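Local structure of 2-hydroxyisocaproyl-CoA dehydratase activator (Clostridium difficile, 4EHU) at residues V206-R218 / I230-T243. The protein passes one electron to (R)-2-hydroxyisocaproyl-CoA dehydratase as it hydrolyses ATP, a homodimer sharing one [4Fe-4S] cluster and serving leucine fermentation. Numbering follows the deposited sequence. Where two conformers were deposited one is given.
Sequences VQRNVVMVGGVAR and INTEIIVPDIPQLT. With ANP (phosphoaminophosphonic acid-adenylate ester), chain D.
Val-210 N and Glu-233 O are joined by a water that accepts from the amide (2.8 Å) and donates to the carbonyl (2.7 Å); Arg-208 NE adds a weak bond. Beyond it the segments pair briefly as parallel strands: Ile-235 N donates to Val-210 O (2.8 Å), and Ile-235 O accepts from Met-212 N, the two bonds flanking Val-211. Beta-branched Val-210 and Ile-234 pack CG1 to CG1. Nearer the nucleotide, Gly-214 N bonds Pro-240 O (2.9 Å) from above the carbonyl plane, and Ala-217 CB is small enough to rest on the Pro-240 ring. Gly-215 N grips ANP O2A (2.8 Å); glycine suits position 215 because a side chain would run into ANP O4' and the amide of Gln-241. That amide serves both a cation and a phosphate: OE1 accepts from Arg-218 NH1 (2.9 Å) at the guanidinium edge, tilted from its plane, and NE2 donates almost straight (170°) to ANP O1A at 2.9 Å. An extended chain, CG anti to the backbone N (chi1 -168°), reaches both. ANP N6 sits over the centre of one Arg-218 guanidinium face, 3.2 Å from CZ. In this beta-alpha-beta unit of an actin-fold domain, helix 220-230 packs on Met-212 and Ile-234, helix 79-90 touches Val-211 and Val-213, and strand 210-213 lies between strand 96-100 and 234-235, outermost in its sheet within this chain.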
ATOM      1  N   VAL A 206      24.196   7.956  -3.769  1.00 26.38           N
ATOM      2  CA  VAL A 206      23.974   8.850  -4.905  1.00 23.79           C
ATOM      3  C   VAL A 206      25.284   9.111  -5.647  1.00 30.60           C
ATOM      4  O   VAL A 206      26.335   9.308  -5.034  1.00 31.09           O
ATOM      5  CB  VAL A 206      23.308  10.177  -4.466  1.00 39.42           C
ATOM      6  CG1 VAL A 206      24.267  11.006  -3.653  1.00 48.56           C
ATOM      7  CG2 VAL A 206      22.809  10.949  -5.686  1.00 37.99           C
ATOM      8  N   GLN A 207      25.238   9.071  -6.976  1.00 26.34           N
ATOM      9  CA  GLN A 207      26.402   9.454  -7.764  1.00 29.64           C
ATOM     10  C   GLN A 207      25.955  10.269  -8.964  1.00 26.40           C
ATOM     11  O   GLN A 207      25.085   9.845  -9.710  1.00 24.59           O
ATOM     12  CB  GLN A 207      27.190   8.226  -8.223  1.00 41.93           C
ATOM     13  CG  GLN A 207      28.590   8.563  -8.689  1.00 68.67           C
ATOM     14  CD  GLN A 207      29.425   7.333  -8.949  1.00 82.84           C
ATOM     15  OE1 GLN A 207      28.938   6.208  -8.852  1.00 86.81           O
ATOM     16  NE2 GLN A 207      30.694   7.538  -9.279  1.00 88.28           N
ATOM     17  N   ARG A 208      26.544  11.445  -9.145  1.00 25.37           N
ATOM     18  CA  ARG A 208      26.205  12.292 -10.288  1.00 24.39           C
ATOM     19  C   ARG A 208      26.769  11.712 -11.592  1.00 24.83           C
ATOM     20  O   ARG A 208      27.808  11.063 -11.581  1.00 27.56           O
ATOM     21  CB  ARG A 208      26.748  13.702 -10.074  1.00 26.89           C
ATOM     22  CG  ARG A 208      26.277  14.326  -8.788  1.00 39.50           C
ATOM     23  CD  ARG A 208      26.786  15.750  -8.645  1.00 51.36           C
ATOM     24  NE  ARG A 208      26.062  16.670  -9.517  1.00 68.56           N
ATOM     25  CZ  ARG A 208      26.300  17.975  -9.587  1.00 76.45           C
ATOM     26  NH1 ARG A 208      27.252  18.515  -8.840  1.00 79.19           N
ATOM     27  NH2 ARG A 208      25.591  18.742 -10.405  1.00 75.32           N
ATOM     28  N   ASN A 209      26.101  11.958 -12.716  1.00 23.01           N
ATOM     29  CA  ASN A 209      24.879  12.746 -12.763  1.00 23.77           C
ATOM     30  C   ASN A 209      23.695  11.881 -12.383  1.00 21.29           C
ATOM     31  O   ASN A 209      23.660  10.691 -12.713  1.00 20.67           O
ATOM     32  CB  ASN A 209      24.639  13.279 -14.171  1.00 21.12           C
ATOM     33  CG  ASN A 209      25.587  14.411 -14.538  1.00 24.05           C
ATOM     34  OD1 ASN A 209      25.896  15.260 -13.706  1.00 28.46           O
ATOM     35  ND2 ASN A 209      26.038  14.430 -15.784  1.00 26.53           N
ATOM     36  N   VAL A 210      22.733  12.488 -11.689  1.00 19.87           N
ATOM     37  CA  VAL A 210      21.513  11.809 -11.276  1.00 17.97           C
ATOM     38  C   VAL A 210      20.430  12.221 -12.244  1.00 20.02           C
ATOM     39  O   VAL A 210      20.196  13.421 -12.451  1.00 20.89           O
ATOM     40  CB  VAL A 210      21.105  12.209  -9.846  1.00 18.92           C
ATOM     41  CG1 VAL A 210      19.826  11.505  -9.432  1.00 17.31           C
ATOM     42  CG2 VAL A 210      22.241  11.913  -8.879  1.00 19.02           C
ATOM     43  N   VAL A 211      19.781  11.241 -12.855  1.00 16.24           N
ATOM     44  CA  VAL A 211      18.754  11.517 -13.836  1.00 17.40           C
ATOM     45  C   VAL A 211      17.452  10.872 -13.418  1.00 16.74           C
ATOM     46  O   VAL A 211      17.435   9.708 -13.033  1.00 17.90           O
ATOM     47  CB  VAL A 211      19.153  10.963 -15.221  1.00 17.28           C
ATOM     48  CG1 VAL A 211      17.999  11.134 -16.226  1.00 20.54           C
ATOM     49  CG2 VAL A 211      20.454  11.658 -15.713  1.00 17.81           C
ATOM     50  N   MET A 212      16.355  11.619 -13.484  0.51 16.01           N
ATOM     51  CA  MET A 212      15.040  11.028 -13.245  0.51 13.44           C
ATOM     52  C   MET A 212      14.284  10.823 -14.557  0.51 19.25           C
ATOM     53  O   MET A 212      14.262  11.689 -15.431  0.51 17.28           O
ATOM     54  CB  MET A 212      14.183  11.865 -12.294  0.51 17.82           C
ATOM     55  CG  MET A 212      12.903  11.128 -11.871  0.51 15.26           C
ATOM     56  SD  MET A 212      11.838  12.039 -10.743  0.51 20.08           S
ATOM     57  CE  MET A 212      13.077  12.404  -9.502  0.51  7.91           C
ATOM     58  N   VAL A 213      13.663   9.653 -14.668  1.00 16.57           N
ATOM     59  CA  VAL A 213      12.857   9.286 -15.814  1.00 17.65           C
ATOM     60  C   VAL A 213      11.554   8.632 -15.332  1.00 16.18           C
ATOM     61  O   VAL A 213      11.319   8.495 -14.117  1.00 16.90           O
ATOM     62  CB  VAL A 213      13.621   8.282 -16.714  1.00 15.39           C
ATOM     63  CG1 VAL A 213      14.935   8.913 -17.144  1.00 16.90           C
ATOM     64  CG2 VAL A 213      13.858   6.955 -15.972  1.00 17.99           C
ATOM     65  N   GLY A 214      10.709   8.248 -16.288  1.00 18.33           N
ATOM     66  CA  GLY A 214       9.384   7.753 -15.960  1.00 16.60           C
ATOM     67  C   GLY A 214       8.370   8.877 -16.036  1.00 17.87           C
ATOM     68  O   GLY A 214       8.729  10.076 -16.062  1.00 18.27           O
ATOM     69  N   GLY A 215       7.098   8.491 -16.041  1.00 18.13           N
ATOM     70  CA  GLY A 215       6.021   9.459 -16.189  1.00 16.31           C
ATOM     71  C   GLY A 215       5.964  10.401 -14.986  1.00 14.68           C
ATOM     72  O   GLY A 215       5.600  11.567 -15.141  1.00 18.08           O
ATOM     73  N   VAL A 216       6.335   9.903 -13.805  1.00 16.71           N
ATOM     74  CA  VAL A 216       6.288  10.722 -12.596  1.00 17.18           C
ATOM     75  C   VAL A 216       7.330  11.830 -12.656  1.00 17.92           C
ATOM     76  O   VAL A 216       7.175  12.870 -12.006  1.00 16.74           O
ATOM     77  CB  VAL A 216       6.457   9.861 -11.333  1.00 19.39           C
ATOM     78  CG1 VAL A 216       6.541  10.723 -10.063  1.00 16.29           C
ATOM     79  CG2 VAL A 216       5.290   8.895 -11.236  1.00 19.72           C
ATOM     80  N   ALA A 217       8.380  11.643 -13.451  1.00 16.27           N
ATOM     81  CA  ALA A 217       9.378  12.718 -13.614  1.00 16.42           C
ATOM     82  C   ALA A 217       8.835  13.922 -14.389  1.00 16.37           C
ATOM     83  O   ALA A 217       9.472  14.984 -14.432  1.00 19.35           O
ATOM     84  CB  ALA A 217      10.637  12.186 -14.288  1.00 17.18           C
ATOM     85  N   ARG A 218       7.675  13.764 -15.022  1.00 15.93           N
ATOM     86  CA  ARG A 218       7.000  14.900 -15.636  1.00 16.80           C
ATOM     87  C   ARG A 218       6.410  15.846 -14.579  1.00 16.16           C
ATOM     88  O   ARG A 218       6.034  16.968 -14.915  1.00 17.02           O
ATOM     89  CB  ARG A 218       5.884  14.431 -16.565  1.00 19.63           C
ATOM     90  CG  ARG A 218       6.388  13.610 -17.731  1.00 19.79           C
ATOM     91  CD  ARG A 218       5.231  13.080 -18.547  1.00 21.94           C
ATOM     92  NE  ARG A 218       4.549  14.119 -19.302  1.00 25.08           N
ATOM     93  CZ  ARG A 218       3.462  13.884 -20.028  1.00 37.74           C
ATOM     94  NH1 ARG A 218       2.939  12.657 -20.065  1.00 29.35           N
ATOM     95  NH2 ARG A 218       2.896  14.865 -20.707  1.00 31.31           N
ATOM     96  N   ILE A 230      17.501  14.159  -1.656  1.00 18.45           N
ATOM     97  CA  ILE A 230      18.818  13.552  -1.864  1.00 19.56           C
ATOM     98  C   ILE A 230      19.937  14.564  -1.846  1.00 21.42           C
ATOM     99  O   ILE A 230      21.109  14.202  -1.981  1.00 23.63           O
ATOM    100  CB  ILE A 230      18.884  12.693  -3.156  1.00 19.89           C
ATOM    101  CG1 ILE A 230      18.863  13.584  -4.402  1.00 17.90           C
ATOM    102  CG2 ILE A 230      17.748  11.683  -3.147  1.00 19.52           C
ATOM    103  CD1 ILE A 230      19.051  12.751  -5.733  1.00 20.94           C
ATOM    104  N   ASN A 231      19.589  15.836  -1.665  1.00 21.32           N
ATOM    105  CA  ASN A 231      20.589  16.900  -1.562  1.00 22.82           C
ATOM    106  C   ASN A 231      21.541  16.901  -2.764  1.00 22.90           C
ATOM    107  O   ASN A 231      22.743  17.112  -2.621  1.00 26.93           O
ATOM    108  CB  ASN A 231      21.397  16.738  -0.264  1.00 24.22           C
ATOM    109  CG  ASN A 231      22.232  17.975   0.074  1.00 40.54           C
ATOM    110  OD1 ASN A 231      21.870  19.104  -0.271  1.00 38.03           O
ATOM    111  ND2 ASN A 231      23.355  17.762   0.753  1.00 40.53           N
ATOM    112  N   THR A 232      20.993  16.658  -3.951  1.00 20.68           N
ATOM    113  CA  THR A 232      21.780  16.580  -5.183  1.00 22.22           C
ATOM    114  C   THR A 232      20.939  17.133  -6.320  1.00 20.95           C
ATOM    115  O   THR A 232      19.713  16.939  -6.320  1.00 21.22           O
ATOM    116  CB  THR A 232      22.136  15.105  -5.496  1.00 26.39           C
ATOM    117  OG1 THR A 232      22.752  14.513  -4.346  1.00 30.22           O
ATOM    118  CG2 THR A 232      23.057  14.997  -6.678  1.00 26.77           C
ATOM    119  N   GLU A 233      21.578  17.811  -7.274  1.00 23.72           N
ATOM    120  CA  GLU A 233      20.891  18.243  -8.494  1.00 22.81           C
ATOM    121  C   GLU A 233      20.414  17.017  -9.260  1.00 20.91           C
ATOM    122  O   GLU A 233      21.104  16.001  -9.301  1.00 23.97           O
ATOM    123  CB  GLU A 233      21.813  19.058  -9.403  1.00 27.33           C
ATOM    124  CG  GLU A 233      22.218  20.401  -8.817  1.00 63.63           C
ATOM    125  CD  GLU A 233      22.562  21.422  -9.885  1.00 76.94           C
ATOM    126  OE1 GLU A 233      22.712  21.029 -11.061  1.00 80.49           O
ATOM    127  OE2 GLU A 233      22.673  22.618  -9.551  1.00 82.33           O
ATOM    128  N   ILE A 234      19.227  17.121  -9.844  1.00 19.07           N
ATOM    129  CA  ILE A 234      18.687  16.059 -10.682  1.00 19.65           C
ATOM    130  C   ILE A 234      18.416  16.584 -12.073  1.00 18.03           C
ATOM    131  O   ILE A 234      17.822  17.663 -12.245  1.00 22.64           O
ATOM    132  CB  ILE A 234      17.381  15.513 -10.089  1.00 18.10           C
ATOM    133  CG1 ILE A 234      17.674  14.879  -8.741  1.00 17.19           C
ATOM    134  CG2 ILE A 234      16.757  14.471 -11.044  1.00 19.74           C
ATOM    135  CD1 ILE A 234      16.434  14.289  -8.062  1.00 18.74           C
ATOM    136  N   ILE A 235      18.861  15.837 -13.073  1.00 16.54           N
ATOM    137  CA  ILE A 235      18.634  16.193 -14.457  1.00 18.08           C
ATOM    138  C   ILE A 235      17.426  15.415 -14.938  1.00 19.08           C
ATOM    139  O   ILE A 235      17.290  14.228 -14.636  1.00 18.30           O
ATOM    140  CB  ILE A 235      19.851  15.841 -15.329  1.00 20.53           C
ATOM    141  CG1 ILE A 235      21.074  16.637 -14.865  1.00 23.21           C
ATOM    142  CG2 ILE A 235      19.550  16.114 -16.807  1.00 24.19           C
ATOM    143  CD1 ILE A 235      22.383  16.172 -15.509  1.00 26.69           C
ATOM    144  N   VAL A 236      16.534  16.079 -15.655  1.00 18.78           N
ATOM    145  CA  VAL A 236      15.385  15.421 -16.245  1.00 19.99           C
ATOM    146  C   VAL A 236      15.451  15.640 -17.769  1.00 19.29           C
ATOM    147  O   VAL A 236      15.565  16.771 -18.233  1.00 21.12           O
ATOM    148  CB  VAL A 236      14.051  15.978 -15.695  1.00 24.73           C
ATOM    149  CG1 VAL A 236      12.863  15.209 -16.279  1.00 22.89           C
ATOM    150  CG2 VAL A 236      14.007  15.890 -14.162  1.00 21.73           C
ATOM    151  N   PRO A 237      15.393  14.561 -18.554  1.00 18.53           N
ATOM    152  CA  PRO A 237      15.377  14.719 -20.017  1.00 21.42           C
ATOM    153  C   PRO A 237      14.147  15.483 -20.458  1.00 21.02           C
ATOM    154  O   PRO A 237      13.222  15.645 -19.667  1.00 22.39           O
ATOM    155  CB  PRO A 237      15.287  13.276 -20.537  1.00 22.53           C
ATOM    156  CG  PRO A 237      15.615  12.397 -19.360  1.00 22.53           C
ATOM    157  CD  PRO A 237      15.243  13.157 -18.131  1.00 19.73           C
ATOM    158  N   ASP A 238      14.140  15.977 -21.703  1.00 21.40           N
ATOM    159  CA  ASP A 238      12.958  16.628 -22.218  1.00 26.79           C
ATOM    160  C   ASP A 238      11.797  15.646 -22.298  1.00 27.18           C
ATOM    161  O   ASP A 238      10.639  16.047 -22.229  1.00 26.67           O
ATOM    162  CB  ASP A 238      13.241  17.228 -23.606  1.00 27.15           C
ATOM    163  CG  ASP A 238      14.242  18.377 -23.547  1.00 42.50           C
ATOM    164  OD1 ASP A 238      14.287  19.077 -22.510  1.00 49.79           O
ATOM    165  OD2 ASP A 238      14.982  18.579 -24.532  1.00 48.84           O
ATOM    166  N   ILE A 239      12.119  14.361 -22.441  1.00 24.98           N
ATOM    167  CA  ILE A 239      11.108  13.315 -22.664  1.00 24.61           C
ATOM    168  C   ILE A 239      11.225  12.172 -21.649  1.00 21.09           C
ATOM    169  O   ILE A 239      11.422  11.020 -22.014  1.00 22.95           O
ATOM    170  CB  ILE A 239      11.241  12.711 -24.084  1.00 28.65           C
ATOM    171  CG1 ILE A 239      12.701  12.328 -24.371  1.00 27.13           C
ATOM    172  CG2 ILE A 239      10.768  13.717 -25.134  1.00 31.62           C
ATOM    173  CD1 ILE A 239      12.884  11.411 -25.617  1.00 28.85           C
ATOM    174  N   PRO A 240      11.095  12.486 -20.355  1.00 19.88           N
ATOM    175  CA  PRO A 240      11.425  11.487 -19.325  1.00 17.79           C
ATOM    176  C   PRO A 240      10.600  10.210 -19.379  1.00 18.30           C
ATOM    177  O   PRO A 240      11.107   9.147 -19.048  1.00 19.36           O
ATOM    178  CB  PRO A 240      11.119  12.223 -18.006  1.00 18.08           C
ATOM    179  CG  PRO A 240      10.117  13.285 -18.415  1.00 18.65           C
ATOM    180  CD  PRO A 240      10.554  13.734 -19.775  1.00 22.08           C
ATOM    181  N   GLN A 241       9.344  10.300 -19.793  1.00 19.92           N
ATOM    182  CA  GLN A 241       8.476   9.119 -19.825  1.00 20.75           C
ATOM    183  C   GLN A 241       8.827   8.174 -20.986  1.00 19.86           C
ATOM    184  O   GLN A 241       8.389   7.031 -21.018  1.00 19.69           O
ATOM    185  CB  GLN A 241       7.011   9.552 -19.941  1.00 20.31           C
ATOM    186  CG  GLN A 241       6.022   8.422 -19.699  1.00 20.52           C
ATOM    187  CD  GLN A 241       4.605   8.929 -19.591  1.00 26.86           C
ATOM    188  OE1 GLN A 241       4.308  10.074 -19.966  1.00 22.93           O
ATOM    189  NE2 GLN A 241       3.718   8.090 -19.063  1.00 19.95           N
ATOM    190  N   LEU A 242       9.641   8.664 -21.914  1.00 18.11           N
ATOM    191  CA  LEU A 242       9.935   7.946 -23.151  1.00 17.83           C
ATOM    192  C   LEU A 242      11.329   7.325 -23.223  1.00 21.82           C
ATOM    193  O   LEU A 242      11.697   6.779 -24.278  1.00 20.63           O
ATOM    194  CB  LEU A 242       9.776   8.914 -24.329  1.00 22.35           C
ATOM    195  CG  LEU A 242       8.329   9.233 -24.717  1.00 29.71           C
ATOM    196  CD1 LEU A 242       8.258  10.549 -25.476  1.00 38.98           C
ATOM    197  CD2 LEU A 242       7.711   8.091 -25.531  1.00 29.76           C
ATOM    198  N   THR A 243      12.113   7.396 -22.148  1.00 18.70           N
ATOM    199  CA  THR A 243      13.499   6.933 -22.243  1.00 16.30           C
ATOM    200  C   THR A 243      13.599   5.426 -22.444  1.00 21.08           C
ATOM    201  O   THR A 243      14.568   4.937 -23.049  1.00 18.95           O
ATOM    202  CB  THR A 243      14.330   7.325 -21.014  1.00 15.59           C
ATOM    203  OG1 THR A 243      13.619   6.987 -19.826  1.00 18.14           O
ATOM    204  CG2 THR A 243      14.591   8.853 -21.009  1.00 18.80           C
TER
HETATM  205  PG  ANP D 302       6.014   0.747 -14.504  1.00 18.56           P
HETATM  206  O1G ANP D 302       5.648  -0.656 -14.972  1.00 19.89           O
HETATM  207  O2G ANP D 302       7.341   1.162 -15.086  1.00 19.33           O
HETATM  208  O3G ANP D 302       5.952   0.902 -13.035  1.00 20.61           O
HETATM  209  PB  ANP D 302       4.819   2.681 -16.508  1.00 19.07           P
HETATM  210  O1B ANP D 302       3.591   2.473 -17.355  1.00 21.23           O
HETATM  211  O2B ANP D 302       6.165   2.598 -17.230  1.00 17.41           O
HETATM  212  N3B ANP D 302       4.696   1.657 -15.119  1.00 18.01           N
HETATM  213  PA  ANP D 302       5.180   5.563 -16.586  1.00 18.79           P
HETATM  214  O1A ANP D 302       4.584   5.608 -17.949  1.00 19.66           O
HETATM  215  O2A ANP D 302       6.671   5.695 -16.373  1.00 17.97           O
HETATM  216  O3A ANP D 302       4.738   4.177 -15.869  1.00 18.26           O
HETATM  217  O5' ANP D 302       4.479   6.610 -15.589  1.00 18.30           O
HETATM  218  C5' ANP D 302       3.078   6.515 -15.308  1.00 19.73           C
HETATM  219  C4' ANP D 302       2.664   7.719 -14.469  1.00 26.26           C
HETATM  220  O4' ANP D 302       3.316   8.963 -14.681  1.00 22.75           O
HETATM  221  C3' ANP D 302       1.323   7.880 -13.777  1.00 23.33           C
HETATM  222  O3' ANP D 302       1.171   6.925 -12.718  1.00 22.02           O
HETATM  223  C2' ANP D 302       1.360   9.345 -13.326  1.00 25.59           C
HETATM  224  O2' ANP D 302       1.514   9.480 -11.902  1.00 25.85           O
HETATM  225  C1' ANP D 302       2.561   9.984 -14.021  1.00 22.88           C
HETATM  226  N9  ANP D 302       2.191  10.943 -15.079  1.00 21.97           N
HETATM  227  C8  ANP D 302       1.712  10.653 -16.306  1.00 23.52           C
HETATM  228  N7  ANP D 302       1.539  11.785 -17.033  1.00 23.49           N
HETATM  229  C5  ANP D 302       1.928  12.815 -16.242  1.00 20.90           C
HETATM  230  C6  ANP D 302       2.019  14.270 -16.379  1.00 22.14           C
HETATM  231  N6  ANP D 302       1.621  14.853 -17.535  1.00 23.58           N
HETATM  232  N1  ANP D 302       2.493  14.980 -15.323  1.00 20.67           N
HETATM  233  C2  ANP D 302       2.889  14.403 -14.179  1.00 22.10           C
HETATM  234  N3  ANP D 302       2.823  13.078 -13.982  1.00 20.97           N
HETATM  235  C4  ANP D 302       2.369  12.258 -14.963  1.00 20.77           C
HETATM  236  O   HOH W   1      23.220  15.141 -10.806  1.00 23.24           O